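PDB 1ZX5: mannosephosphate isomerase, putative from Archaeoglobus fulgidus, which probably catalyses the zinc-dependent interconversion of D-mannose 6-phosphate and D-fructose 6-phosphate as a member of the type 1 mannose-6-phosphate isomerase family. Local coordinates for residues E13-I25 / K29-E41. Numbering follows the deposited sequence.
Sequences ENLVERPWGGEWI and KGFRQSGIGESWE. With ACY (acetic acid), chain F; EDO (1,2-ethanediol), chain C.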
ATOM      1  N   GLU A  13       8.347  -5.557 -13.906  1.00 32.23           N
ATOM      2  CA  GLU A  13       7.079  -5.522 -13.168  1.00 32.00           C
ATOM      3  C   GLU A  13       7.034  -6.682 -12.144  1.00 30.14           C
ATOM      4  O   GLU A  13       7.598  -7.741 -12.370  1.00 30.15           O
ATOM      5  CB  GLU A  13       5.903  -5.591 -14.166  1.00 32.71           C
ATOM      6  CG  GLU A  13       5.923  -6.860 -15.073  1.00 35.62           C
ATOM      7  CD  GLU A  13       5.419  -6.619 -16.520  1.00 40.52           C
ATOM      8  OE1 GLU A  13       5.092  -5.454 -16.878  1.00 43.76           O
ATOM      9  OE2 GLU A  13       5.361  -7.596 -17.306  1.00 38.78           O
ATOM     10  N   ASN A  14       6.390  -6.436 -11.015  1.00 28.44           N
ATOM     11  CA  ASN A  14       6.260  -7.400  -9.940  1.00 27.01           C
ATOM     12  C   ASN A  14       4.762  -7.612  -9.677  1.00 26.10           C
ATOM     13  O   ASN A  14       4.185  -7.028  -8.759  1.00 25.92           O
ATOM     14  CB  ASN A  14       7.014  -6.895  -8.698  1.00 26.52           C
ATOM     15  CG  ASN A  14       7.199  -7.972  -7.627  1.00 27.41           C
ATOM     16  OD1 ASN A  14       6.784  -9.119  -7.803  1.00 29.56           O
ATOM     17  ND2 ASN A  14       7.808  -7.594  -6.501  1.00 24.38           N
ATOM     18  N   LEU A  15       4.147  -8.453 -10.504  1.00 25.18           N
ATOM     19  CA  LEU A  15       2.692  -8.635 -10.525  1.00 24.92           C
ATOM     20  C   LEU A  15       2.262  -9.922  -9.843  1.00 24.68           C
ATOM     21  O   LEU A  15       3.032 -10.877  -9.781  1.00 24.54           O
ATOM     22  CB  LEU A  15       2.158  -8.609 -11.967  1.00 24.34           C
ATOM     23  CG  LEU A  15       2.618  -7.413 -12.820  1.00 25.53           C
ATOM     24  CD1 LEU A  15       2.038  -7.495 -14.253  1.00 22.10           C
ATOM     25  CD2 LEU A  15       2.275  -6.062 -12.132  1.00 23.15           C
ATOM     26  N   VAL A  16       1.030  -9.925  -9.333  1.00 24.39           N
ATOM     27  CA  VAL A  16       0.445 -11.083  -8.653  1.00 23.98           C
ATOM     28  C   VAL A  16      -0.912 -11.382  -9.272  1.00 24.14           C
ATOM     29  O   VAL A  16      -1.797 -10.522  -9.288  1.00 23.94           O
ATOM     30  CB  VAL A  16       0.279 -10.847  -7.109  1.00 24.40           C
ATOM     31  CG1 VAL A  16      -0.159 -12.122  -6.398  1.00 23.19           C
ATOM     32  CG2 VAL A  16       1.590 -10.322  -6.491  1.00 24.15           C
ATOM     33  N   GLU A  17      -1.055 -12.604  -9.782  1.00 24.18           N
ATOM     34  CA  GLU A  17      -2.321 -13.110 -10.315  1.00 25.23           C
ATOM     35  C   GLU A  17      -3.295 -13.398  -9.184  1.00 25.59           C
ATOM     36  O   GLU A  17      -2.928 -14.012  -8.180  1.00 26.51           O
ATOM     37  CB  GLU A  17      -2.089 -14.375 -11.175  1.00 24.69           C
ATOM     38  CG  GLU A  17      -1.203 -14.089 -12.415  1.00 24.60           C
ATOM     39  CD  GLU A  17      -0.777 -15.326 -13.188  1.00 25.20           C
ATOM     40  OE1 GLU A  17      -1.464 -16.359 -13.115  1.00 25.47           O
ATOM     41  OE2 GLU A  17       0.256 -15.266 -13.894  1.00 27.87           O
ATOM     42  N   ARG A  18      -4.531 -12.939  -9.338  1.00 25.91           N
ATOM     43  CA  ARG A  18      -5.576 -13.163  -8.342  1.00 26.47           C
ATOM     44  C   ARG A  18      -6.877 -13.446  -9.066  1.00 27.06           C
ATOM     45  O   ARG A  18      -7.141 -12.828 -10.104  1.00 27.73           O
ATOM     46  CB  ARG A  18      -5.772 -11.943  -7.443  1.00 25.77           C
ATOM     47  CG  ARG A  18      -4.595 -11.587  -6.587  1.00 26.05           C
ATOM     48  CD  ARG A  18      -4.339 -12.634  -5.493  1.00 26.65           C
ATOM     49  NE  ARG A  18      -3.367 -12.097  -4.547  1.00 28.86           N
ATOM     50  CZ  ARG A  18      -2.526 -12.825  -3.819  1.00 29.73           C
ATOM     51  NH1 ARG A  18      -2.533 -14.148  -3.918  1.00 30.12           N
ATOM     52  NH2 ARG A  18      -1.675 -12.221  -2.997  1.00 29.21           N
ATOM     53  N   PRO A  19      -7.696 -14.364  -8.522  1.00 27.36           N
ATOM     54  CA  PRO A  19      -8.964 -14.669  -9.187  1.00 27.86           C
ATOM     55  C   PRO A  19      -9.908 -13.462  -9.162  1.00 27.89           C
ATOM     56  O   PRO A  19     -10.734 -13.310 -10.062  1.00 28.54           O
ATOM     57  CB  PRO A  19      -9.529 -15.858  -8.375  1.00 27.57           C
ATOM     58  CG  PRO A  19      -8.880 -15.755  -7.018  1.00 28.34           C
ATOM     59  CD  PRO A  19      -7.501 -15.155  -7.285  1.00 27.89           C
ATOM     60  N   TRP A  20      -9.749 -12.589  -8.172  1.00 27.52           N
ATOM     61  CA  TRP A  20     -10.549 -11.366  -8.084  1.00 27.22           C
ATOM     62  C   TRP A  20      -9.971 -10.136  -8.830  1.00 27.15           C
ATOM     63  O   TRP A  20     -10.550  -9.040  -8.765  1.00 26.87           O
ATOM     64  CB  TRP A  20     -10.820 -11.031  -6.617  1.00 26.52           C
ATOM     65  CG  TRP A  20      -9.621 -11.160  -5.729  1.00 27.09           C
ATOM     66  CD1 TRP A  20      -9.327 -12.213  -4.909  1.00 25.73           C
ATOM     67  CD2 TRP A  20      -8.550 -10.199  -5.554  1.00 25.83           C
ATOM     68  NE1 TRP A  20      -8.147 -11.972  -4.234  1.00 26.97           N
ATOM     69  CE2 TRP A  20      -7.653 -10.746  -4.599  1.00 26.57           C
ATOM     70  CE3 TRP A  20      -8.271  -8.932  -6.100  1.00 26.15           C
ATOM     71  CZ2 TRP A  20      -6.486 -10.072  -4.181  1.00 25.80           C
ATOM     72  CZ3 TRP A  20      -7.109  -8.257  -5.688  1.00 25.48           C
ATOM     73  CH2 TRP A  20      -6.238  -8.828  -4.731  1.00 25.81           C
ATOM     74  N   GLY A  21      -8.838 -10.304  -9.518  1.00 26.65           N
ATOM     75  CA  GLY A  21      -8.227  -9.187 -10.244  1.00 26.48           C
ATOM     76  C   GLY A  21      -8.870  -8.976 -11.605  1.00 26.40           C
ATOM     77  O   GLY A  21      -9.263  -9.935 -12.247  1.00 26.90           O
ATOM     78  N   GLY A  22      -8.967  -7.731 -12.059  1.00 26.37           N
ATOM     79  CA  GLY A  22      -9.551  -7.436 -13.368  1.00 26.51           C
ATOM     80  C   GLY A  22      -8.471  -7.100 -14.385  1.00 27.10           C
ATOM     81  O   GLY A  22      -7.452  -7.782 -14.440  1.00 27.26           O
ATOM     82  N   GLU A  23      -8.685  -6.034 -15.162  1.00 26.96           N
ATOM     83  CA  GLU A  23      -7.781  -5.632 -16.246  1.00 27.75           C
ATOM     84  C   GLU A  23      -6.934  -4.402 -15.962  1.00 27.09           C
ATOM     85  O   GLU A  23      -6.030  -4.084 -16.743  1.00 27.19           O
ATOM     86  CB  GLU A  23      -8.569  -5.402 -17.542  1.00 26.96           C
ATOM     87  CG  GLU A  23      -9.122  -6.678 -18.123  1.00 29.16           C
ATOM     88  CD  GLU A  23      -9.884  -6.470 -19.427  1.00 30.10           C
ATOM     89  OE1 GLU A  23     -11.093  -6.786 -19.451  1.00 35.61           O
ATOM     90  OE2 GLU A  23      -9.275  -6.041 -20.426  1.00 31.76           O
ATOM     91  N   TRP A  24      -7.237  -3.705 -14.867  1.00 26.89           N
ATOM     92  CA  TRP A  24      -6.708  -2.347 -14.611  1.00 26.63           C
ATOM     93  C   TRP A  24      -5.186  -2.311 -14.491  1.00 26.39           C
ATOM     94  O   TRP A  24      -4.521  -1.482 -15.112  1.00 27.11           O
ATOM     95  CB  TRP A  24      -7.373  -1.746 -13.348  1.00 26.10           C
ATOM     96  CG  TRP A  24      -6.795  -0.425 -12.863  1.00 26.24           C
ATOM     97  CD1 TRP A  24      -6.785   0.783 -13.547  1.00 25.75           C
ATOM     98  CD2 TRP A  24      -6.201  -0.156 -11.575  1.00 24.90           C
ATOM     99  NE1 TRP A  24      -6.203   1.759 -12.767  1.00 24.95           N
ATOM    100  CE2 TRP A  24      -5.844   1.222 -11.558  1.00 24.84           C
ATOM    101  CE3 TRP A  24      -5.944  -0.940 -10.437  1.00 26.03           C
ATOM    102  CZ2 TRP A  24      -5.227   1.824 -10.454  1.00 26.08           C
ATOM    103  CZ3 TRP A  24      -5.320  -0.351  -9.335  1.00 25.24           C
ATOM    104  CH2 TRP A  24      -4.972   1.026  -9.352  1.00 27.40           C
ATOM    105  N   ILE A  25      -4.633  -3.214 -13.687  1.00 26.30           N
ATOM    106  CA  ILE A  25      -3.191  -3.217 -13.444  1.00 25.92           C
ATOM    107  C   ILE A  25      -2.370  -3.486 -14.723  1.00 25.69           C
ATOM    108  O   ILE A  25      -1.475  -2.704 -15.044  1.00 25.75           O
ATOM    109  CB  ILE A  25      -2.798  -4.155 -12.287  1.00 25.76           C
ATOM    110  CG1 ILE A  25      -3.289  -3.546 -10.961  1.00 25.97           C
ATOM    111  CG2 ILE A  25      -1.264  -4.383 -12.278  1.00 25.10           C
ATOM    112  CD1 ILE A  25      -3.140  -4.452  -9.774  1.00 24.93           C
ATOM    113  N   LYS A  29       0.382  -1.050 -16.761  1.00 27.60           N
ATOM    114  CA  LYS A  29       1.719  -1.498 -17.136  1.00 27.22           C
ATOM    115  C   LYS A  29       1.860  -1.781 -18.636  1.00 27.50           C
ATOM    116  O   LYS A  29       2.824  -2.432 -19.051  1.00 28.19           O
ATOM    117  CB  LYS A  29       2.130  -2.737 -16.324  1.00 26.65           C
ATOM    118  CG  LYS A  29       1.935  -2.610 -14.811  1.00 25.69           C
ATOM    119  CD  LYS A  29       2.802  -1.517 -14.217  1.00 24.14           C
ATOM    120  CE  LYS A  29       2.681  -1.472 -12.700  1.00 25.07           C
ATOM    121  NZ  LYS A  29       3.639  -0.452 -12.166  1.00 26.00           N
ATOM    122  N   GLY A  30       0.896  -1.319 -19.435  1.00 27.28           N
ATOM    123  CA  GLY A  30       1.019  -1.325 -20.894  1.00 25.74           C
ATOM    124  C   GLY A  30       0.633  -2.592 -21.635  1.00 25.82           C
ATOM    125  O   GLY A  30       1.027  -2.764 -22.789  1.00 26.14           O
ATOM    126  N   PHE A  31      -0.135  -3.489 -21.013  1.00 25.02           N
ATOM    127  CA  PHE A  31      -0.600  -4.681 -21.736  1.00 24.70           C
ATOM    128  C   PHE A  31      -2.030  -5.088 -21.375  1.00 25.29           C
ATOM    129  O   PHE A  31      -2.619  -4.535 -20.465  1.00 25.72           O
ATOM    130  CB  PHE A  31       0.409  -5.855 -21.640  1.00 23.74           C
ATOM    131  CG  PHE A  31       0.562  -6.460 -20.241  1.00 22.97           C
ATOM    132  CD1 PHE A  31       0.088  -7.745 -19.969  1.00 21.94           C
ATOM    133  CD2 PHE A  31       1.211  -5.765 -19.222  1.00 20.45           C
ATOM    134  CE1 PHE A  31       0.235  -8.330 -18.684  1.00 22.40           C
ATOM    135  CE2 PHE A  31       1.363  -6.333 -17.938  1.00 22.60           C
ATOM    136  CZ  PHE A  31       0.873  -7.621 -17.674  1.00 20.81           C
ATOM    137  N   ARG A  32      -2.596  -6.029 -22.122  1.00 26.74           N
ATOM    138  CA  ARG A  32      -3.958  -6.507 -21.873  1.00 27.49           C
ATOM    139  C   ARG A  32      -3.899  -7.870 -21.213  1.00 26.54           C
ATOM    140  O   ARG A  32      -3.409  -8.820 -21.812  1.00 26.89           O
ATOM    141  CB  ARG A  32      -4.733  -6.632 -23.183  1.00 28.26           C
ATOM    142  CG  ARG A  32      -5.156  -5.331 -23.778  1.00 33.29           C
ATOM    143  CD  ARG A  32      -5.962  -5.550 -25.066  1.00 41.34           C
ATOM    144  NE  ARG A  32      -7.277  -6.150 -24.822  1.00 46.04           N
ATOM    145  CZ  ARG A  32      -7.709  -7.281 -25.383  1.00 49.04           C
ATOM    146  NH1 ARG A  32      -6.934  -7.961 -26.229  1.00 50.07           N
ATOM    147  NH2 ARG A  32      -8.926  -7.737 -25.102  1.00 49.68           N
ATOM    148  N   GLN A  33      -4.394  -7.952 -19.985  1.00 25.74           N
ATOM    149  CA  GLN A  33      -4.449  -9.210 -19.246  1.00 24.73           C
ATOM    150  C   GLN A  33      -5.432  -9.074 -18.096  1.00 24.46           C
ATOM    151  O   GLN A  33      -5.293  -8.171 -17.258  1.00 24.55           O
ATOM    152  CB  GLN A  33      -3.071  -9.574 -18.678  1.00 24.60           C
ATOM    153  CG  GLN A  33      -3.008 -10.968 -18.033  1.00 23.19           C
ATOM    154  CD  GLN A  33      -3.473 -12.048 -18.974  1.00 22.73           C
ATOM    155  OE1 GLN A  33      -2.915 -12.220 -20.058  1.00 23.86           O
ATOM    156  NE2 GLN A  33      -4.513 -12.775 -18.580  1.00 21.71           N
ATOM    157  N   SER A  34      -6.414  -9.967 -18.044  1.00 23.48           N
ATOM    158  CA  SER A  34      -7.268 -10.070 -16.852  1.00 23.63           C
ATOM    159  C   SER A  34      -6.618 -10.967 -15.780  1.00 23.75           C
ATOM    160  O   SER A  34      -5.690 -11.727 -16.072  1.00 24.17           O
ATOM    161  CB  SER A  34      -8.661 -10.590 -17.215  1.00 22.56           C
ATOM    162  OG  SER A  34      -8.555 -11.815 -17.903  1.00 22.90           O
ATOM    163  N   GLY A  35      -7.112 -10.868 -14.548  1.00 23.89           N
ATOM    164  CA  GLY A  35      -6.670 -11.723 -13.454  1.00 23.61           C
ATOM    165  C   GLY A  35      -5.427 -11.267 -12.712  1.00 23.96           C
ATOM    166  O   GLY A  35      -4.815 -12.057 -11.990  1.00 24.39           O
ATOM    167  N   ILE A  36      -5.040 -10.004 -12.871  1.00 23.69           N
ATOM    168  CA  ILE A  36      -3.928  -9.477 -12.093  1.00 23.96           C
ATOM    169  C   ILE A  36      -4.521  -8.684 -10.939  1.00 24.30           C
ATOM    170  O   ILE A  36      -5.163  -7.640 -11.161  1.00 24.25           O
ATOM    171  CB  ILE A  36      -3.001  -8.533 -12.915  1.00 24.10           C
ATOM    172  CG1 ILE A  36      -2.522  -9.182 -14.236  1.00 24.66           C
ATOM    173  CG2 ILE A  36      -1.852  -8.000 -12.036  1.00 22.89           C
ATOM    174  CD1 ILE A  36      -1.528 -10.316 -14.109  1.00 22.97           C
ATOM    175  N   GLY A  37      -4.310  -9.168  -9.714  1.00 23.74           N
ATOM    176  CA  GLY A  37      -4.843  -8.480  -8.546  1.00 23.64           C
ATOM    177  C   GLY A  37      -3.938  -7.413  -7.931  1.00 24.30           C
ATOM    178  O   GLY A  37      -4.436  -6.485  -7.280  1.00 23.57           O
ATOM    179  N   GLU A  38      -2.614  -7.548  -8.121  1.00 24.01           N
ATOM    180  CA  GLU A  38      -1.638  -6.743  -7.386  1.00 24.68           C
ATOM    181  C   GLU A  38      -0.411  -6.418  -8.212  1.00 24.36           C
ATOM    182  O   GLU A  38      -0.002  -7.194  -9.063  1.00 24.61           O
ATOM    183  CB  GLU A  38      -1.198  -7.442  -6.088  1.00 24.28           C
ATOM    184  CG  GLU A  38      -2.355  -8.130  -5.338  1.00 26.05           C
ATOM    185  CD  GLU A  38      -1.949  -8.720  -4.001  1.00 27.63           C
ATOM    186  OE1 GLU A  38      -0.880  -8.333  -3.458  1.00 30.20           O
ATOM    187  OE2 GLU A  38      -2.710  -9.580  -3.496  1.00 31.86           O
ATOM    188  N   SER A  39       0.161  -5.248  -7.948  1.00 24.25           N
ATOM    189  CA  SER A  39       1.495  -4.898  -8.401  1.00 24.06           C
ATOM    190  C   SER A  39       2.271  -4.403  -7.198  1.00 23.95           C
ATOM    191  O   SER A  39       1.852  -3.440  -6.567  1.00 24.53           O
ATOM    192  CB  SER A  39       1.448  -3.773  -9.437  1.00 23.31           C
ATOM    193  OG  SER A  39       2.766  -3.336  -9.691  1.00 21.45           O
ATOM    194  N   TRP A  40       3.397  -5.049  -6.907  1.00 23.97           N
ATOM    195  CA  TRP A  40       4.225  -4.733  -5.751  1.00 24.26           C
ATOM    196  C   TRP A  40       5.325  -3.784  -6.199  1.00 25.17           C
ATOM    197  O   TRP A  40       6.149  -4.123  -7.055  1.00 25.20           O
ATOM    198  CB  TRP A  40       4.803  -6.021  -5.133  1.00 24.44           C
ATOM    199  CG  TRP A  40       3.755  -6.911  -4.438  1.00 24.41           C
ATOM    200  CD1 TRP A  40       2.421  -7.020  -4.753  1.00 23.64           C
ATOM    201  CD2 TRP A  40       3.976  -7.816  -3.340  1.00 24.53           C
ATOM    202  NE1 TRP A  40       1.805  -7.922  -3.912  1.00 24.21           N
ATOM    203  CE2 TRP A  40       2.730  -8.421  -3.034  1.00 23.89           C
ATOM    204  CE3 TRP A  40       5.104  -8.169  -2.580  1.00 24.71           C
ATOM    205  CZ2 TRP A  40       2.580  -9.360  -2.001  1.00 24.53           C
ATOM    206  CZ3 TRP A  40       4.953  -9.103  -1.549  1.00 24.22           C
ATOM    207  CH2 TRP A  40       3.701  -9.688  -1.273  1.00 24.38           C
ATOM    208  N   GLU A  41       5.309  -2.573  -5.643  1.00 25.53           N
ATOM    209  CA  GLU A  41       6.183  -1.502  -6.094  1.00 25.48           C
ATOM    210  C   GLU A  41       7.318  -1.319  -5.093  1.00 25.71           C
ATOM    211  O   GLU A  41       7.090  -0.872  -3.974  1.00 25.88           O
ATOM    212  CB  GLU A  41       5.382  -0.199  -6.244  1.00 25.55           C
ATOM    213  CG  GLU A  41       4.087  -0.318  -7.076  1.00 25.65           C
ATOM    214  CD  GLU A  41       4.341  -0.264  -8.580  1.00 27.44           C
ATOM    215  OE1 GLU A  41       5.234   0.479  -9.014  1.00 29.67           O
ATOM    216  OE2 GLU A  41       3.647  -0.956  -9.345  1.00 27.28           O
TER
HETATM  217  C   ACY F 503       6.782  -1.928 -13.383  1.00 49.78           C
HETATM  218  O   ACY F 503       6.584  -2.456 -14.510  1.00 50.29           O
HETATM  219  OXT ACY F 503       5.964  -1.947 -12.444  1.00 48.77           O
HETATM  220  CH3 ACY F 503       8.089  -1.230 -13.152  1.00 49.97           C
HETATM  221  C1  EDO C 800      -5.475   6.011 -11.741  1.00 44.06           C
HETATM  222  O1  EDO C 800      -6.048   5.033 -12.634  1.00 43.78           O
HETATM  223  C2  EDO C 800      -4.290   5.395 -10.985  1.00 42.94           C
HETATM  224  O2  EDO C 800      -3.102   5.454 -11.776  1.00 41.58           O
HETATM  225  O   HOH W   1       5.259  -3.936 -10.495  1.00 34.54           O
HETATM  226  O   HOH W   2      -4.752  -6.721 -15.093  1.00 18.16           O
HETATM  227  O   HOH W   3      -5.423  -5.255 -19.037  1.00 29.42           O
HETATM  228  O   HOH W   4      -6.020  -5.617 -12.732  1.00 19.18           O
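R18 and E38 form the salt bridge of this contact: R18 NE (2.8 Å) and NH2 both donate to E38 OE2, which lies in the guanidinium plane although the two nitrogens meet it from above the carboxylate plane. A bend in the arginine chain (chi2 -69°) lays the guanidinium over V16, whose CG1 sits 3.5 Å from its plane. The other carboxylate oxygen, E38 OE1, accepts a hydrogen bond from W40 NE1 (2.8 Å) and a salt bridge from R88, so a glutamate suits this buried place: each oxygen has its own partners, which would favour the charged form.

Backbone bonds pair strand 15-17, an edge strand of the antiparallel sheet in the cupin-type catalytic domain, with strand 36-41. W40 N donates almost straight to N14 O (2.8 Å, 174°), and V16 N donates to E38 O. A classic beta bulge follows, in which G37 N and E38 N share V16 O. R18 N then binds G35 O, and a type I turn from R18 to G21 brings the chain back over G37, where glycine leaves room for R18 CG and the W20 ring.

Apolar contacts lie on both faces. Beta-branched V16 can serve two neighbours at once, CG1 on the R18 guanidinium and CG2 against the pyrrole part of the W40 indole, 3.5 Å from NE1. On the other side, L15 CD1 reaches the edge of the F31 ring (3.6 Å to CZ), while I25, branched and buried in helix 24-28, sets CG2 3.7 Å from I36 CG2.

Water 1 links N14 N to S39 OG, and water 4 accepts from I25 N and lies within hydrogen-bonding distance of I36 O.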